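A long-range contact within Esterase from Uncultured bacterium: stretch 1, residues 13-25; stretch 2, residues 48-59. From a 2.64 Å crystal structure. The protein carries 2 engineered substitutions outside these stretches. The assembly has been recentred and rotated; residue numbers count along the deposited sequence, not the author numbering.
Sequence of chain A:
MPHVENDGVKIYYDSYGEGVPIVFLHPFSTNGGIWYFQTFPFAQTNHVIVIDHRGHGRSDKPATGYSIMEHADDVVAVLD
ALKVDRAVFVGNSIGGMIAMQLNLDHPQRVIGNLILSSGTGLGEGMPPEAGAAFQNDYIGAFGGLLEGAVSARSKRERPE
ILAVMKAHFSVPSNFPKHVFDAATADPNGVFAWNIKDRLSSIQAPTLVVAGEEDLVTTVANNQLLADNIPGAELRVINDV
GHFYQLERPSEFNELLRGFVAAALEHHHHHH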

ATOM      1  N   TYR A  13       7.232   6.526   9.096  1.00 25.58           N
ATOM      2  CA  TYR A  13       7.563   5.113   9.018  1.00 24.98           C
ATOM      3  C   TYR A  13       6.413   4.283   9.562  1.00 24.96           C
ATOM      4  O   TYR A  13       5.617   4.771  10.361  1.00 25.20           O
ATOM      5  CB  TYR A  13       8.841   4.814   9.802  1.00 25.64           C
ATOM      6  CG  TYR A  13       8.679   4.925  11.304  1.00 26.03           C
ATOM      7  CD1 TYR A  13       8.747   6.155  11.942  1.00 27.12           C
ATOM      8  CD2 TYR A  13       8.459   3.797  12.085  1.00 25.82           C
ATOM      9  CE1 TYR A  13       8.596   6.260  13.312  1.00 27.49           C
ATOM     10  CE2 TYR A  13       8.309   3.892  13.456  1.00 26.78           C
ATOM     11  CZ  TYR A  13       8.381   5.128  14.063  1.00 27.44           C
ATOM     12  OH  TYR A  13       8.234   5.234  15.427  1.00 27.21           O
ATOM     13  N   ASP A  14       6.320   3.030   9.137  1.00 24.27           N
ATOM     14  CA  ASP A  14       5.389   2.107   9.771  1.00 24.04           C
ATOM     15  C   ASP A  14       6.146   0.914  10.337  1.00 23.47           C
ATOM     16  O   ASP A  14       7.154   0.481   9.772  1.00 22.87           O
ATOM     17  CB  ASP A  14       4.310   1.645   8.790  1.00 23.72           C
ATOM     18  CG  ASP A  14       3.226   2.687   8.577  1.00 23.84           C
ATOM     19  OD1 ASP A  14       2.876   3.397   9.544  1.00 24.03           O
ATOM     20  OD2 ASP A  14       2.723   2.791   7.440  1.00 24.14           O
ATOM     21  N   SER A  15       5.662   0.395  11.459  1.00 23.39           N
ATOM     22  CA  SER A  15       6.307  -0.726  12.128  1.00 23.34           C
ATOM     23  C   SER A  15       5.295  -1.772  12.593  1.00 22.46           C
ATOM     24  O   SER A  15       4.415  -1.475  13.402  1.00 22.57           O
ATOM     25  CB  SER A  15       7.128  -0.227  13.320  1.00 24.41           C
ATOM     26  OG  SER A  15       7.606  -1.305  14.106  1.00 25.41           O
ATOM     27  N   TYR A  16       5.425  -2.994  12.081  1.00 23.06           N
ATOM     28  CA  TYR A  16       4.542  -4.090  12.490  1.00 22.99           C
ATOM     29  C   TYR A  16       5.337  -5.327  12.910  1.00 23.37           C
ATOM     30  O   TYR A  16       6.421  -5.576  12.397  1.00 24.06           O
ATOM     31  CB  TYR A  16       3.578  -4.474  11.362  1.00 23.04           C
ATOM     32  CG  TYR A  16       2.706  -3.356  10.826  1.00 22.13           C
ATOM     33  CD1 TYR A  16       1.453  -3.100  11.370  1.00 21.85           C
ATOM     34  CD2 TYR A  16       3.124  -2.579   9.755  1.00 22.28           C
ATOM     35  CE1 TYR A  16       0.651  -2.087  10.873  1.00 21.56           C
ATOM     36  CE2 TYR A  16       2.329  -1.565   9.251  1.00 21.81           C
ATOM     37  CZ  TYR A  16       1.096  -1.324   9.813  1.00 21.08           C
ATOM     38  OH  TYR A  16       0.306  -0.317   9.312  1.00 21.96           O
ATOM     39  N   GLY A  17       4.793  -6.104  13.841  1.00 23.85           N
ATOM     40  CA  GLY A  17       5.386  -7.379  14.209  1.00 25.13           C
ATOM     41  C   GLY A  17       6.626  -7.312  15.084  1.00 27.34           C
ATOM     42  O   GLY A  17       7.068  -6.232  15.475  1.00 27.12           O
ATOM     43  N   GLU A  18       7.188  -8.482  15.382  1.00 28.56           N
ATOM     44  CA  GLU A  18       8.333  -8.601  16.284  1.00 30.11           C
ATOM     45  C   GLU A  18       9.339  -9.655  15.812  1.00 27.22           C
ATOM     46  O   GLU A  18       8.973 -10.611  15.128  1.00 26.28           O
ATOM     47  CB  GLU A  18       7.860  -8.945  17.698  1.00 35.49           C
ATOM     48  CG  GLU A  18       7.096  -7.834  18.398  1.00 46.15           C
ATOM     49  CD  GLU A  18       6.605  -8.249  19.768  1.00 54.33           C
ATOM     50  OE1 GLU A  18       5.901  -9.275  19.862  1.00 56.34           O
ATOM     51  OE2 GLU A  18       6.931  -7.553  20.752  1.00 49.39           O
ATOM     52  N   GLY A  19      10.604  -9.475  16.186  1.00 26.98           N
ATOM     53  CA  GLY A  19      11.650 -10.418  15.824  1.00 25.30           C
ATOM     54  C   GLY A  19      12.850  -9.760  15.168  1.00 24.33           C
ATOM     55  O   GLY A  19      13.237  -8.649  15.530  1.00 24.27           O
ATOM     56  N   VAL A  20      13.447 -10.457  14.206  1.00 24.36           N
ATOM     57  CA  VAL A  20      14.558  -9.911  13.434  1.00 24.43           C
ATOM     58  C   VAL A  20      14.047  -8.820  12.502  1.00 24.38           C
ATOM     59  O   VAL A  20      13.189  -9.073  11.660  1.00 24.57           O
ATOM     60  CB  VAL A  20      15.273 -11.006  12.619  1.00 23.41           C
ATOM     61  CG1 VAL A  20      16.360 -10.402  11.745  1.00 23.87           C
ATOM     62  CG2 VAL A  20      15.849 -12.066  13.544  1.00 22.59           C
ATOM     63  N   PRO A  21      14.572  -7.597  12.656  1.00 24.79           N
ATOM     64  CA  PRO A  21      14.072  -6.423  11.930  1.00 24.99           C
ATOM     65  C   PRO A  21      14.367  -6.448  10.432  1.00 24.64           C
ATOM     66  O   PRO A  21      15.475  -6.795  10.023  1.00 25.22           O
ATOM     67  CB  PRO A  21      14.811  -5.254  12.599  1.00 25.60           C
ATOM     68  CG  PRO A  21      15.343  -5.804  13.889  1.00 25.77           C
ATOM     69  CD  PRO A  21      15.634  -7.238  13.608  1.00 25.36           C
ATOM     70  N   ILE A  22      13.373  -6.078   9.630  1.00 24.50           N
ATOM     71  CA  ILE A  22      13.558  -5.914   8.191  1.00 24.50           C
ATOM     72  C   ILE A  22      13.145  -4.508   7.770  1.00 23.26           C
ATOM     73  O   ILE A  22      12.001  -4.107   7.976  1.00 22.82           O
ATOM     74  CB  ILE A  22      12.744  -6.938   7.376  1.00 24.25           C
ATOM     75  CG1 ILE A  22      13.100  -8.369   7.782  1.00 24.72           C
ATOM     76  CG2 ILE A  22      12.973  -6.732   5.884  1.00 23.74           C
ATOM     77  CD1 ILE A  22      12.300  -9.422   7.048  1.00 23.88           C
ATOM     78  N   VAL A  23      14.068  -3.761   7.177  1.00 23.34           N
ATOM     79  CA  VAL A  23      13.771  -2.389   6.787  1.00 22.93           C
ATOM     80  C   VAL A  23      13.558  -2.244   5.280  1.00 22.66           C
ATOM     81  O   VAL A  23      14.460  -2.512   4.485  1.00 22.51           O
ATOM     82  CB  VAL A  23      14.887  -1.429   7.230  1.00 23.75           C
ATOM     83  CG1 VAL A  23      14.588  -0.022   6.753  1.00 22.97           C
ATOM     84  CG2 VAL A  23      15.031  -1.456   8.746  1.00 23.94           C
ATOM     85  N   PHE A  24      12.357  -1.814   4.900  1.00 22.50           N
ATOM     86  CA  PHE A  24      12.010  -1.593   3.504  1.00 22.26           C
ATOM     87  C   PHE A  24      12.146  -0.121   3.108  1.00 22.22           C
ATOM     88  O   PHE A  24      11.531   0.790   3.715  1.00 22.60           O
ATOM     89  CB  PHE A  24      10.590  -2.088   3.211  1.00 21.83           C
ATOM     90  CG  PHE A  24      10.402  -3.567   3.419  1.00 21.73           C
ATOM     91  CD1 PHE A  24       9.921  -4.053   4.624  1.00 21.68           C
ATOM     92  CD2 PHE A  24      10.701  -4.471   2.410  1.00 21.58           C
ATOM     93  CE1 PHE A  24       9.741  -5.409   4.819  1.00 22.21           C
ATOM     94  CE2 PHE A  24      10.521  -5.829   2.599  1.00 22.02           C
ATOM     95  CZ  PHE A  24      10.041  -6.297   3.806  1.00 22.39           C
ATOM     96  N   LEU A  25      12.973   0.075   2.083  1.00 22.70           N
ATOM     97  CA  LEU A  25      13.323   1.375   1.537  1.00 23.51           C
ATOM     98  C   LEU A  25      12.817   1.481   0.108  1.00 23.38           C
ATOM     99  O   LEU A  25      13.357   0.841  -0.796  1.00 23.72           O
ATOM    100  CB  LEU A  25      14.838   1.572   1.576  1.00 25.66           C
ATOM    101  CG  LEU A  25      15.486   1.361   2.940  1.00 23.94           C
ATOM    102  CD1 LEU A  25      16.999   1.507   2.875  1.00 26.13           C
ATOM    103  CD2 LEU A  25      14.886   2.351   3.914  1.00 23.71           C
ATOM    104  N   VAL A  48       8.881  -5.701  10.904  1.00 24.04           N
ATOM    105  CA  VAL A  48       8.946  -4.955   9.656  1.00 23.59           C
ATOM    106  C   VAL A  48       8.849  -3.452   9.889  1.00 23.00           C
ATOM    107  O   VAL A  48       8.010  -2.963  10.656  1.00 23.26           O
ATOM    108  CB  VAL A  48       7.847  -5.398   8.660  1.00 23.22           C
ATOM    109  CG1 VAL A  48       8.036  -6.855   8.280  1.00 23.19           C
ATOM    110  CG2 VAL A  48       6.459  -5.171   9.228  1.00 24.84           C
ATOM    111  N   ILE A  49       9.747  -2.741   9.219  1.00 22.25           N
ATOM    112  CA  ILE A  49       9.855  -1.292   9.283  1.00 22.89           C
ATOM    113  C   ILE A  49       9.887  -0.756   7.865  1.00 22.30           C
ATOM    114  O   ILE A  49      10.834  -1.012   7.141  1.00 21.65           O
ATOM    115  CB  ILE A  49      11.137  -0.851  10.020  1.00 23.16           C
ATOM    116  CG1 ILE A  49      11.210  -1.491  11.409  1.00 23.69           C
ATOM    117  CG2 ILE A  49      11.230   0.670  10.082  1.00 22.84           C
ATOM    118  CD1 ILE A  49      12.628  -1.773  11.865  1.00 24.28           C
ATOM    119  N   VAL A  50       8.861  -0.020   7.461  1.00 22.37           N
ATOM    120  CA  VAL A  50       8.815   0.502   6.099  1.00 22.97           C
ATOM    121  C   VAL A  50       8.869   2.025   6.130  1.00 22.91           C
ATOM    122  O   VAL A  50       8.096   2.664   6.858  1.00 23.38           O
ATOM    123  CB  VAL A  50       7.553   0.014   5.360  1.00 23.30           C
ATOM    124  CG1 VAL A  50       6.337   0.135   6.252  1.00 29.51           C
ATOM    125  CG2 VAL A  50       7.355   0.766   4.052  1.00 22.75           C
ATOM    126  N   ILE A  51       9.787   2.615   5.361  1.00 22.67           N
ATOM    127  CA  ILE A  51      10.030   4.052   5.511  1.00 22.66           C
ATOM    128  C   ILE A  51       9.720   4.899   4.272  1.00 23.34           C
ATOM    129  O   ILE A  51      10.016   4.509   3.139  1.00 23.01           O
ATOM    130  CB  ILE A  51      11.500   4.318   5.931  1.00 23.69           C
ATOM    131  CG1 ILE A  51      11.777   3.690   7.293  1.00 23.56           C
ATOM    132  CG2 ILE A  51      11.795   5.808   6.008  1.00 24.17           C
ATOM    133  CD1 ILE A  51      13.208   3.834   7.756  1.00 24.36           C
ATOM    134  N   ASP A  52       9.102   6.053   4.514  1.00 24.03           N
ATOM    135  CA  ASP A  52       8.988   7.114   3.522  1.00 24.47           C
ATOM    136  C   ASP A  52      10.227   8.004   3.572  1.00 24.78           C
ATOM    137  O   ASP A  52      10.488   8.653   4.586  1.00 26.51           O
ATOM    138  CB  ASP A  52       7.733   7.950   3.770  1.00 25.24           C
ATOM    139  CG  ASP A  52       6.477   7.293   3.240  1.00 24.80           C
ATOM    140  OD1 ASP A  52       6.492   6.066   3.005  1.00 24.05           O
ATOM    141  OD2 ASP A  52       5.472   8.011   3.058  1.00 25.18           O
ATOM    142  N   HIS A  53      10.992   8.026   2.485  1.00 25.54           N
ATOM    143  CA  HIS A  53      12.154   8.904   2.393  1.00 26.56           C
ATOM    144  C   HIS A  53      11.714  10.357   2.491  1.00 27.86           C
ATOM    145  O   HIS A  53      10.552  10.675   2.239  1.00 31.95           O
ATOM    146  CB  HIS A  53      12.907   8.677   1.081  1.00 26.50           C
ATOM    147  CG  HIS A  53      13.276   7.248   0.831  1.00 25.29           C
ATOM    148  ND1 HIS A  53      13.522   6.351   1.847  1.00 24.62           N
ATOM    149  CD2 HIS A  53      13.439   6.561  -0.325  1.00 24.20           C
ATOM    150  CE1 HIS A  53      13.821   5.173   1.329  1.00 24.17           C
ATOM    151  NE2 HIS A  53      13.777   5.274   0.013  1.00 23.94           N
ATOM    152  N   ARG A  54      12.639  11.239   2.857  1.00 27.74           N
ATOM    153  CA  ARG A  54      12.338  12.662   2.873  1.00 28.94           C
ATOM    154  C   ARG A  54      12.047  13.124   1.450  1.00 29.00           C
ATOM    155  O   ARG A  54      12.704  12.695   0.503  1.00 28.34           O
ATOM    156  CB  ARG A  54      13.490  13.466   3.483  1.00 29.73           C
ATOM    157  CG  ARG A  54      14.825  13.307   2.776  1.00 29.77           C
ATOM    158  CD  ARG A  54      15.841  14.304   3.305  1.00 30.60           C
ATOM    159  NE  ARG A  54      16.020  14.180   4.749  1.00 30.73           N
ATOM    160  CZ  ARG A  54      16.764  15.000   5.485  1.00 30.79           C
ATOM    161  NH1 ARG A  54      17.404  16.011   4.914  1.00 31.46           N
ATOM    162  NH2 ARG A  54      16.868  14.809   6.792  1.00 32.14           N
ATOM    163  N   GLY A  55      11.045  13.981   1.302  1.00 29.06           N
ATOM    164  CA  GLY A  55      10.633  14.434  -0.012  1.00 29.01           C
ATOM    165  C   GLY A  55       9.648  13.486  -0.669  1.00 28.60           C
ATOM    166  O   GLY A  55       9.218  13.712  -1.799  1.00 28.25           O
ATOM    167  N   HIS A  56       9.291  12.421   0.042  1.00 27.81           N
ATOM    168  CA  HIS A  56       8.383  11.414  -0.494  1.00 27.11           C
ATOM    169  C   HIS A  56       7.212  11.139   0.439  1.00 26.85           C
ATOM    170  O   HIS A  56       7.364  11.135   1.660  1.00 26.49           O
ATOM    171  CB  HIS A  56       9.129  10.105  -0.764  1.00 27.18           C
ATOM    172  CG  HIS A  56      10.212  10.226  -1.789  1.00 27.42           C
ATOM    173  ND1 HIS A  56      11.448  10.766  -1.506  1.00 27.79           N
ATOM    174  CD2 HIS A  56      10.245   9.874  -3.096  1.00 27.58           C
ATOM    175  CE1 HIS A  56      12.197  10.742  -2.594  1.00 28.35           C
ATOM    176  NE2 HIS A  56      11.490  10.205  -3.573  1.00 27.71           N
ATOM    177  N   GLY A  57       6.046  10.910  -0.158  1.00 26.53           N
ATOM    178  CA  GLY A  57       4.867  10.458   0.558  1.00 25.53           C
ATOM    179  C   GLY A  57       4.444  11.282   1.756  1.00 26.16           C
ATOM    180  O   GLY A  57       4.028  12.433   1.620  1.00 26.05           O
ATOM    181  N   ARG A  58       4.555  10.684   2.936  1.00 25.79           N
ATOM    182  CA  ARG A  58       4.026  11.276   4.158  1.00 26.20           C
ATOM    183  C   ARG A  58       5.098  11.981   4.982  1.00 26.92           C
ATOM    184  O   ARG A  58       4.801  12.592   6.008  1.00 27.68           O
ATOM    185  CB  ARG A  58       3.352  10.195   4.998  1.00 25.93           C
ATOM    186  CG  ARG A  58       2.261   9.450   4.259  1.00 25.56           C
ATOM    187  CD  ARG A  58       1.890   8.175   4.984  1.00 24.91           C
ATOM    188  NE  ARG A  58       2.702   7.039   4.561  1.00 24.56           N
ATOM    189  CZ  ARG A  58       2.199   5.909   4.077  1.00 24.36           C
ATOM    190  NH1 ARG A  58       0.888   5.766   3.960  1.00 24.51           N
ATOM    191  NH2 ARG A  58       3.005   4.922   3.714  1.00 24.11           N
ATOM    192  N   SER A  59       6.344  11.887   4.532  1.00 27.08           N
ATOM    193  CA  SER A  59       7.451  12.541   5.218  1.00 28.37           C
ATOM    194  C   SER A  59       7.556  14.003   4.812  1.00 29.56           C
ATOM    195  O   SER A  59       6.971  14.421   3.812  1.00 29.31           O
ATOM    196  CB  SER A  59       8.769  11.819   4.929  1.00 28.37           C
ATOM    197  OG  SER A  59       8.796  10.543   5.542  1.00 27.39           O
TER
HETATM  198  O   HOH W   1      10.030   2.170   2.220  1.00 22.43           O

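Seven backbone hydrogen bonds set this contact, and they place strand 48-51 between two partners of opposite sense. Against strand 13-16 it runs antiparallel (168°): Asp14 and Val50 exchange a reciprocal pair, Asp14 N to Val50 O and Val50 N to Asp14 O, both 2.9 Å, and Tyr16 and Val48 repeat it, with Tyr16 N to Val48 O at 3.0 Å and Val48 N to Tyr16 O at 2.9 Å. Against strand 21-25 it runs parallel (18°), and the bonds stagger: Ile49 N to Ile22 O is 2.9 Å, Phe24 N to Ile49 O 2.8 Å and Ile51 N to Phe24 O 3.0 Å. The rule is alternation, Val48 and Val50 turning their amides to one neighbour, Ile49 and Ile51 to the other. Water 1 donates to both Phe24 O and Ile51 O, 2.5 Å from each, and so links the two backbones.

Charge plays a lesser part: Asp14 OD2 lies 4.3 Å from Arg58 NH2, out of the guanidinium plane, while Arg58 NE bridges to Asp52 OD2 at 3.3 Å.

Side chains then sort by face. Val48 sits between two aromatics, its CG2 3.7 Å from Tyr16 CB and its CG1 4.1 Å from Phe24 CE1, at the ring edge. On the other face, Ile49 CD1 reaches Val23 CG2 at 4.0 Å.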